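Local structure of esterase (Sinorhizobium meliloti 1021, 4TX1) at residues 17-22 against 61-66; 21-26 against 96-101. The protein acts as a carbohydrate acetylesterase of the SGNH-hydrolase family, probably cleaving acetyl esters and possibly aryl esters as well. All coordinates share one frame; numbering follows the deposited sequence.

Contact 1. Residues 17-22 against 61-66; sequences LCYGDS and NGRTTA
The guanidinium of Arg63 lies flat on one face of the Tyr19 ring, the planes 17° apart and the centres of the two groups 3.9 Å from each other. The stack is offset toward the rim, with Arg63 CZ over the CE1–CZ side of the ring, while Arg63 CD reaches 4.2 Å from the Tyr19 ring centroid in a CH-pi contact. Arg63 runs extended from its backbone and then bends at chi3 (-81°), which lays the planar end across the ring. From there NH1 donates to Gly20 O at 3.0 Å, in the carbonyl plane but with the N-H bent to 144°. An alanine in place of Arg63 would probably leave Gly20 O without this donor and open a gap over the stacked face of Tyr19.

The Ser22 end is looser than the stack. Asn61 OD1 comes within 3.1 Å of Ser22 CA and Asp21 CB rests near Arg63 O, but waters mediate the polar links. One donates to both Asp21 OD2 (2.6 Å) and Arg63 O (2.8 Å). A second accepts from Ser22 N at 3.1 Å and Gly62 N at 2.9 Å; as in other SGNH hydrolases, this pair of N-H groups probably forms part of the oxyanion hole beside the presumed nucleophile Ser22. Gly62 has positive phi, which favours glycine.

Tyr19 OH bonds to Gly78 O, and Arg63 O also accepts from Asn102. Val81 of helix 78-89 packs on both stacked side chains, next to strand 14-20, which lies between strands 53-59 and 94-98 of the parallel sheet.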
ATOM      1  N   LEU A  17      -3.302   2.110 -27.354  1.00 15.60           N
ATOM      2  CA  LEU A  17      -3.920   1.725 -26.070  1.00 16.03           C
ATOM      3  C   LEU A  17      -5.083   2.627 -25.778  1.00 13.80           C
ATOM      4  O   LEU A  17      -4.955   3.875 -25.782  1.00 14.79           O
ATOM      5  CB  LEU A  17      -2.902   1.792 -24.905  1.00 16.65           C
ATOM      6  CG  LEU A  17      -3.444   1.586 -23.456  1.00 16.58           C
ATOM      7  CD1 LEU A  17      -3.836   0.131 -23.256  1.00 14.94           C
ATOM      8  CD2 LEU A  17      -2.329   2.066 -22.508  1.00 15.26           C
ATOM      9  N   CYS A  18      -6.203   1.996 -25.439  1.00 13.56           N
ATOM     10  CA  CYS A  18      -7.432   2.690 -25.076  1.00 11.92           C
ATOM     11  C   CYS A  18      -7.704   2.492 -23.583  1.00 13.21           C
ATOM     12  O   CYS A  18      -8.024   1.380 -23.146  1.00 14.98           O
ATOM     13  CB  CYS A  18      -8.623   2.205 -25.819  1.00 14.52           C
ATOM     14  SG  CYS A  18      -8.415   2.329 -27.647  1.00 16.53           S
ATOM     15  N   TYR A  19      -7.460   3.533 -22.834  1.00 12.73           N
ATOM     16  CA  TYR A  19      -7.535   3.488 -21.347  1.00 11.43           C
ATOM     17  C   TYR A  19      -8.704   4.206 -20.862  1.00 11.19           C
ATOM     18  O   TYR A  19      -8.826   5.453 -20.951  1.00 14.02           O
ATOM     19  CB  TYR A  19      -6.247   4.073 -20.772  1.00 11.86           C
ATOM     20  CG  TYR A  19      -5.962   3.769 -19.290  1.00 11.61           C
ATOM     21  CD1 TYR A  19      -5.658   2.464 -18.888  1.00 12.04           C
ATOM     22  CD2 TYR A  19      -6.003   4.753 -18.326  1.00 11.15           C
ATOM     23  CE1 TYR A  19      -5.308   2.167 -17.576  1.00 11.00           C
ATOM     24  CE2 TYR A  19      -5.752   4.442 -16.960  1.00 11.34           C
ATOM     25  CZ  TYR A  19      -5.362   3.155 -16.617  1.00 10.82           C
ATOM     26  OH  TYR A  19      -5.031   2.819 -15.323  1.00 10.93           O
ATOM     27  N   GLY A  20      -9.665   3.456 -20.288  1.00 11.71           N
ATOM     28  CA  GLY A  20     -10.894   4.072 -19.857  1.00 11.74           C
ATOM     29  C   GLY A  20     -11.653   3.290 -18.791  1.00 11.52           C
ATOM     30  O   GLY A  20     -11.056   2.486 -18.057  1.00 11.10           O
ATOM     31  N   ASP A  21     -12.956   3.569 -18.707  1.00 10.72           N
ATOM     32  CA  ASP A  21     -13.844   3.092 -17.659  1.00 12.08           C
ATOM     33  C   ASP A  21     -14.931   2.208 -18.285  1.00 11.00           C
ATOM     34  O   ASP A  21     -14.669   1.547 -19.291  1.00 11.71           O
ATOM     35  CB  ASP A  21     -14.329   4.227 -16.794  1.00 11.47           C
ATOM     36  CG  ASP A  21     -15.134   5.281 -17.585  1.00 14.13           C
ATOM     37  OD1 ASP A  21     -15.604   4.905 -18.669  1.00 14.23           O
ATOM     38  OD2 ASP A  21     -15.165   6.447 -17.145  1.00 16.89           O
ATOM     39  N   SER A  22     -16.094   2.161 -17.670  1.00 11.98           N
ATOM     40  CA  SER A  22     -17.155   1.219 -18.104  1.00 11.90           C
ATOM     41  C   SER A  22     -17.654   1.664 -19.500  1.00 11.80           C
ATOM     42  O   SER A  22     -18.140   0.785 -20.238  1.00 11.10           O
ATOM     43  CB  SER A  22     -18.317   1.190 -17.157  1.00 13.82           C
ATOM     44  OG  SER A  22     -19.001   2.446 -17.186  1.00 18.79           O
ATOM     45  N   ASN A  61     -14.533  -0.908 -15.217  1.00 10.54           N
ATOM     46  CA  ASN A  61     -15.712  -0.326 -14.637  1.00 10.67           C
ATOM     47  C   ASN A  61     -15.410   0.432 -13.304  1.00 11.04           C
ATOM     48  O   ASN A  61     -14.759  -0.146 -12.427  1.00 12.51           O
ATOM     49  CB  ASN A  61     -16.795  -1.324 -14.392  1.00 10.99           C
ATOM     50  CG  ASN A  61     -17.426  -1.866 -15.686  1.00 12.43           C
ATOM     51  OD1 ASN A  61     -16.959  -1.565 -16.791  1.00 13.52           O
ATOM     52  ND2 ASN A  61     -18.352  -2.811 -15.542  1.00 13.62           N
ATOM     53  N   GLY A  62     -15.803   1.685 -13.240  1.00 11.45           N
ATOM     54  CA  GLY A  62     -15.616   2.567 -12.103  1.00 11.49           C
ATOM     55  C   GLY A  62     -14.257   3.293 -12.050  1.00 10.24           C
ATOM     56  O   GLY A  62     -13.949   3.946 -11.088  1.00 11.83           O
ATOM     57  N   ARG A  63     -13.429   3.115 -13.047  1.00  9.51           N
ATOM     58  CA  ARG A  63     -12.116   3.692 -12.997  1.00  9.20           C
ATOM     59  C   ARG A  63     -12.201   5.220 -12.944  1.00 10.82           C
ATOM     60  O   ARG A  63     -12.905   5.775 -13.709  1.00 10.61           O
ATOM     61  CB  ARG A  63     -11.309   3.289 -14.219  1.00 20.00           C
ATOM     62  CG  ARG A  63      -9.966   3.975 -14.356  1.00 20.00           C
ATOM     63  CD  ARG A  63      -9.109   3.404 -15.467  1.00 20.00           C
ATOM     64  NE  ARG A  63      -8.417   2.199 -15.099  1.00 20.00           N
ATOM     65  CZ  ARG A  63      -8.115   1.214 -15.932  1.00 20.00           C
ATOM     66  NH1 ARG A  63      -8.546   1.201 -17.180  1.00 20.00           N
ATOM     67  NH2 ARG A  63      -7.447   0.203 -15.489  1.00 20.00           N
ATOM     68  N   THR A  64     -11.448   5.832 -12.035  1.00 10.09           N
ATOM     69  CA  THR A  64     -11.338   7.255 -11.891  1.00 10.99           C
ATOM     70  C   THR A  64     -10.018   7.708 -12.541  1.00 11.31           C
ATOM     71  O   THR A  64      -9.147   6.880 -12.885  1.00 11.38           O
ATOM     72  CB  THR A  64     -11.276   7.665 -10.435  1.00 10.75           C
ATOM     73  OG1 THR A  64      -9.956   7.299  -9.911  1.00 11.85           O
ATOM     74  CG2 THR A  64     -12.415   6.989  -9.595  1.00 12.37           C
ATOM     75  N   THR A  65      -9.847   9.034 -12.670  1.00 11.79           N
ATOM     76  CA  THR A  65      -8.646   9.514 -13.243  1.00 11.36           C
ATOM     77  C   THR A  65      -7.460   9.206 -12.330  1.00 12.84           C
ATOM     78  O   THR A  65      -6.476   8.591 -12.751  1.00 12.27           O
ATOM     79  CB  THR A  65      -8.759  11.048 -13.550  1.00 11.54           C
ATOM     80  OG1 THR A  65      -8.981  11.762 -12.337  1.00 11.76           O
ATOM     81  CG2 THR A  65      -9.864  11.419 -14.601  1.00 11.88           C
ATOM     82  N   ALA A  66      -7.534   9.581 -11.068  1.00 11.12           N
ATOM     83  CA  ALA A  66      -6.357   9.497 -10.183  1.00 12.11           C
ATOM     84  C   ALA A  66      -6.754   9.385  -8.722  1.00 12.01           C
ATOM     85  O   ALA A  66      -6.047   9.887  -7.804  1.00 12.66           O
ATOM     86  CB  ALA A  66      -5.400  10.705 -10.374  1.00 11.77           C
TER
HETATM   87  O   HOH W   1     -13.976   7.888 -15.286  1.00 12.37           O
HETATM   88  O   HOH W   2     -17.312   3.416 -15.084  1.00 19.45           O

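Contact 2. Residues 21-26 against 96-101; sequences DSLTWG and VFMLGS
Leu23 and Met98 meet at about a right angle, Leu23 CB touching the terminal methyl CE of Met98 at 3.7 Å. The thioether chain of Met98 runs extended and bends at its last torsion, which carries CE up to the short helix 22-25.

Asp21 reaches across along its whole length. Its CB lies 3.8 Å from Leu99 CD2, the two side chains sliding past each other in opposite directions. CG stands between the backbone N and the carbonyl carbon (chi1 61°), flanked by the same Leu99 methyl and by Met98 O. OD1 turns back to the helix and accepts from Leu23 N at 3.0 Å, with the N-H at 152° and the donor on the anti side, 29° out of the carboxylate plane. OD2 points the other way: Ser101 CB is 3.9 Å from Asp21 OD2, and two waters donate to this oxygen, one also accepting from Gly100 N, the other from Ser101 N.

Asp21 is thus the N-cap of helix 22-25 within the Gly-Asp-Ser-Leu motif that gives the GDSL family its name, and Gly100-Ser101 opens the Gly-Ser-Asn-Asp sequence corresponding to another SGNH block. The backbone angles of Gly100 would jam a side chain against the carbonyl O of Leu99.

A third water links the helix start to the strand end. It accepts from Asp21 N and from Thr24 OG1, the latter at 2.7 Å, and donates to Met98 O at 2.6 Å. Thr24 OG1 is also bonded to Trp41 NE1, and Trp41, on helix 41-49, packs against Met98.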
ATOM      1  N   ASP A  21     -12.956   3.569 -18.707  1.00 10.72           N
ATOM      2  CA  ASP A  21     -13.844   3.092 -17.659  1.00 12.08           C
ATOM      3  C   ASP A  21     -14.931   2.208 -18.285  1.00 11.00           C
ATOM      4  O   ASP A  21     -14.669   1.547 -19.291  1.00 11.71           O
ATOM      5  CB  ASP A  21     -14.329   4.227 -16.794  1.00 11.47           C
ATOM      6  CG  ASP A  21     -15.134   5.281 -17.585  1.00 14.13           C
ATOM      7  OD1 ASP A  21     -15.604   4.905 -18.669  1.00 14.23           O
ATOM      8  OD2 ASP A  21     -15.165   6.447 -17.145  1.00 16.89           O
ATOM      9  N   SER A  22     -16.094   2.161 -17.670  1.00 11.98           N
ATOM     10  CA  SER A  22     -17.155   1.219 -18.104  1.00 11.90           C
ATOM     11  C   SER A  22     -17.654   1.664 -19.500  1.00 11.80           C
ATOM     12  O   SER A  22     -18.140   0.785 -20.238  1.00 11.10           O
ATOM     13  CB  SER A  22     -18.317   1.190 -17.157  1.00 13.82           C
ATOM     14  OG  SER A  22     -19.001   2.446 -17.186  1.00 18.79           O
ATOM     15  N   LEU A  23     -17.451   2.902 -19.874  1.00 12.72           N
ATOM     16  CA  LEU A  23     -17.794   3.306 -21.233  1.00 13.72           C
ATOM     17  C   LEU A  23     -16.909   2.638 -22.274  1.00 13.85           C
ATOM     18  O   LEU A  23     -17.340   2.467 -23.358  1.00 14.42           O
ATOM     19  CB  LEU A  23     -17.697   4.811 -21.409  1.00 20.00           C
ATOM     20  CG  LEU A  23     -18.867   5.597 -20.927  1.00 20.00           C
ATOM     21  CD1 LEU A  23     -19.396   5.206 -19.614  1.00 20.00           C
ATOM     22  CD2 LEU A  23     -18.635   7.074 -20.972  1.00 20.00           C
ATOM     23  N   THR A  24     -15.662   2.316 -21.929  1.00 12.06           N
ATOM     24  CA  THR A  24     -14.735   1.639 -22.767  1.00 12.36           C
ATOM     25  C   THR A  24     -14.841   0.136 -22.635  1.00 13.15           C
ATOM     26  O   THR A  24     -14.704  -0.565 -23.633  1.00 14.90           O
ATOM     27  CB  THR A  24     -13.305   2.141 -22.445  1.00 13.13           C
ATOM     28  OG1 THR A  24     -13.270   3.545 -22.688  1.00 13.22           O
ATOM     29  CG2 THR A  24     -12.224   1.493 -23.244  1.00 14.57           C
ATOM     30  N   TRP A  25     -15.109  -0.352 -21.393  1.00 12.16           N
ATOM     31  CA  TRP A  25     -15.451  -1.768 -21.180  1.00 12.83           C
ATOM     32  C   TRP A  25     -16.640  -2.138 -22.085  1.00 13.29           C
ATOM     33  O   TRP A  25     -16.655  -3.195 -22.679  1.00 12.81           O
ATOM     34  CB  TRP A  25     -15.813  -2.011 -19.726  1.00 13.35           C
ATOM     35  CG  TRP A  25     -16.067  -3.430 -19.336  1.00 12.17           C
ATOM     36  CD1 TRP A  25     -15.134  -4.372 -19.198  1.00 12.56           C
ATOM     37  CD2 TRP A  25     -17.305  -4.035 -19.002  1.00 12.90           C
ATOM     38  NE1 TRP A  25     -15.683  -5.546 -18.778  1.00 13.14           N
ATOM     39  CE2 TRP A  25     -17.034  -5.373 -18.663  1.00 12.90           C
ATOM     40  CE3 TRP A  25     -18.623  -3.577 -18.940  1.00 13.96           C
ATOM     41  CZ2 TRP A  25     -18.013  -6.263 -18.265  1.00 12.68           C
ATOM     42  CZ3 TRP A  25     -19.629  -4.474 -18.505  1.00 13.41           C
ATOM     43  CH2 TRP A  25     -19.306  -5.795 -18.189  1.00 14.04           C
ATOM     44  N   GLY A  26     -17.626  -1.254 -22.119  1.00 13.83           N
ATOM     45  CA  GLY A  26     -18.863  -1.493 -22.923  1.00 15.32           C
ATOM     46  C   GLY A  26     -20.041  -1.929 -22.033  1.00 15.25           C
ATOM     47  O   GLY A  26     -20.629  -2.968 -22.200  1.00 16.42           O
ATOM     48  N   VAL A  96      -4.956   6.569 -25.926  1.00 14.93           N
ATOM     49  CA  VAL A  96      -6.230   7.283 -25.940  1.00 13.53           C
ATOM     50  C   VAL A  96      -6.896   7.192 -24.560  1.00 14.41           C
ATOM     51  O   VAL A  96      -7.213   6.066 -24.143  1.00 14.54           O
ATOM     52  CB  VAL A  96      -7.201   6.672 -26.995  1.00 13.78           C
ATOM     53  CG1 VAL A  96      -8.505   7.537 -27.074  1.00 14.56           C
ATOM     54  CG2 VAL A  96      -6.418   6.611 -28.346  1.00 13.64           C
ATOM     55  N   PHE A  97      -7.112   8.319 -23.911  1.00 14.58           N
ATOM     56  CA  PHE A  97      -7.775   8.369 -22.604  1.00 13.63           C
ATOM     57  C   PHE A  97      -9.235   8.748 -22.785  1.00 15.40           C
ATOM     58  O   PHE A  97      -9.570   9.714 -23.487  1.00 15.48           O
ATOM     59  CB  PHE A  97      -7.160   9.390 -21.690  1.00 13.95           C
ATOM     60  CG  PHE A  97      -5.742   9.054 -21.240  1.00 14.06           C
ATOM     61  CD1 PHE A  97      -5.521   7.939 -20.455  1.00 13.64           C
ATOM     62  CD2 PHE A  97      -4.660   9.842 -21.550  1.00 13.49           C
ATOM     63  CE1 PHE A  97      -4.289   7.635 -20.001  1.00 12.88           C
ATOM     64  CE2 PHE A  97      -3.394   9.589 -21.079  1.00 13.85           C
ATOM     65  CZ  PHE A  97      -3.181   8.423 -20.343  1.00 13.02           C
ATOM     66  N   MET A  98     -10.097   7.978 -22.158  1.00 14.11           N
ATOM     67  CA  MET A  98     -11.460   8.460 -21.967  1.00 12.71           C
ATOM     68  C   MET A  98     -11.930   8.218 -20.532  1.00 13.95           C
ATOM     69  O   MET A  98     -12.467   7.133 -20.183  1.00 14.30           O
ATOM     70  CB  MET A  98     -12.455   7.900 -23.029  1.00 15.52           C
ATOM     71  CG  MET A  98     -13.766   8.674 -22.962  1.00 16.55           C
ATOM     72  SD  MET A  98     -14.941   8.349 -24.310  1.00 19.43           S
ATOM     73  CE  MET A  98     -15.592   6.782 -23.749  1.00 18.81           C
ATOM     74  N   LEU A  99     -11.680   9.197 -19.674  1.00 12.94           N
ATOM     75  CA  LEU A  99     -11.971   9.095 -18.257  1.00 12.35           C
ATOM     76  C   LEU A  99     -12.507  10.404 -17.767  1.00 12.16           C
ATOM     77  O   LEU A  99     -12.280  11.450 -18.384  1.00 13.92           O
ATOM     78  CB  LEU A  99     -10.699   8.686 -17.467  1.00 10.83           C
ATOM     79  CG  LEU A  99     -10.159   7.297 -17.651  1.00 10.48           C
ATOM     80  CD1 LEU A  99      -8.765   7.151 -16.950  1.00 11.11           C
ATOM     81  CD2 LEU A  99     -11.152   6.285 -17.112  1.00 12.57           C
ATOM     82  N   GLY A 100     -13.240  10.334 -16.664  1.00 12.29           N
ATOM     83  CA  GLY A 100     -13.796  11.454 -15.921  1.00 13.40           C
ATOM     84  C   GLY A 100     -15.202  11.260 -15.422  1.00 12.81           C
ATOM     85  O   GLY A 100     -15.625  11.983 -14.509  1.00 12.44           O
ATOM     86  N   SER A 101     -15.978  10.357 -16.033  1.00 12.89           N
ATOM     87  CA  SER A 101     -17.344  10.116 -15.576  1.00 14.06           C
ATOM     88  C   SER A 101     -17.407   9.704 -14.111  1.00 13.70           C
ATOM     89  O   SER A 101     -18.218  10.215 -13.359  1.00 14.94           O
ATOM     90  CB  SER A 101     -18.014   9.067 -16.474  1.00 15.11           C
ATOM     91  OG  SER A 101     -18.171   9.539 -17.832  1.00 15.65           O
TER
HETATM   92  O   HOH W   1     -13.976   7.888 -15.286  1.00 12.37           O
HETATM   93  O   HOH W   3     -14.199   5.288 -20.869  1.00 14.86           O
HETATM   94  O   HOH W   4     -15.500   8.748 -18.560  1.00 15.67           O

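In the fold
Contacts 1 and 2 have centres 5 Å apart and share Asp21 and Ser22, where strand 14-20 gives way to helix 22-25. Their strands are neighbours in the parallel sheet: Leu17 O lies 2.7 Å from Val96 N, and Tyr19 N 2.9 Å from Val96 O, both probable hydrogen bonds. Near the C-terminal ends of the strands, Leu99 CD2 packs 3.5 Å from Gly20 C, and Asn61 OD1 approaches Trp25 CB at 3.2 Å. One water is common to both contacts, so 61-66 and 96-101 are tied to the same carboxylate. Of these two segments only 61-66 touches Ser22, whose OG makes a weak hydrogen bond to His202 NE2, consistent with a Ser22-His202-Asp199 catalytic triad.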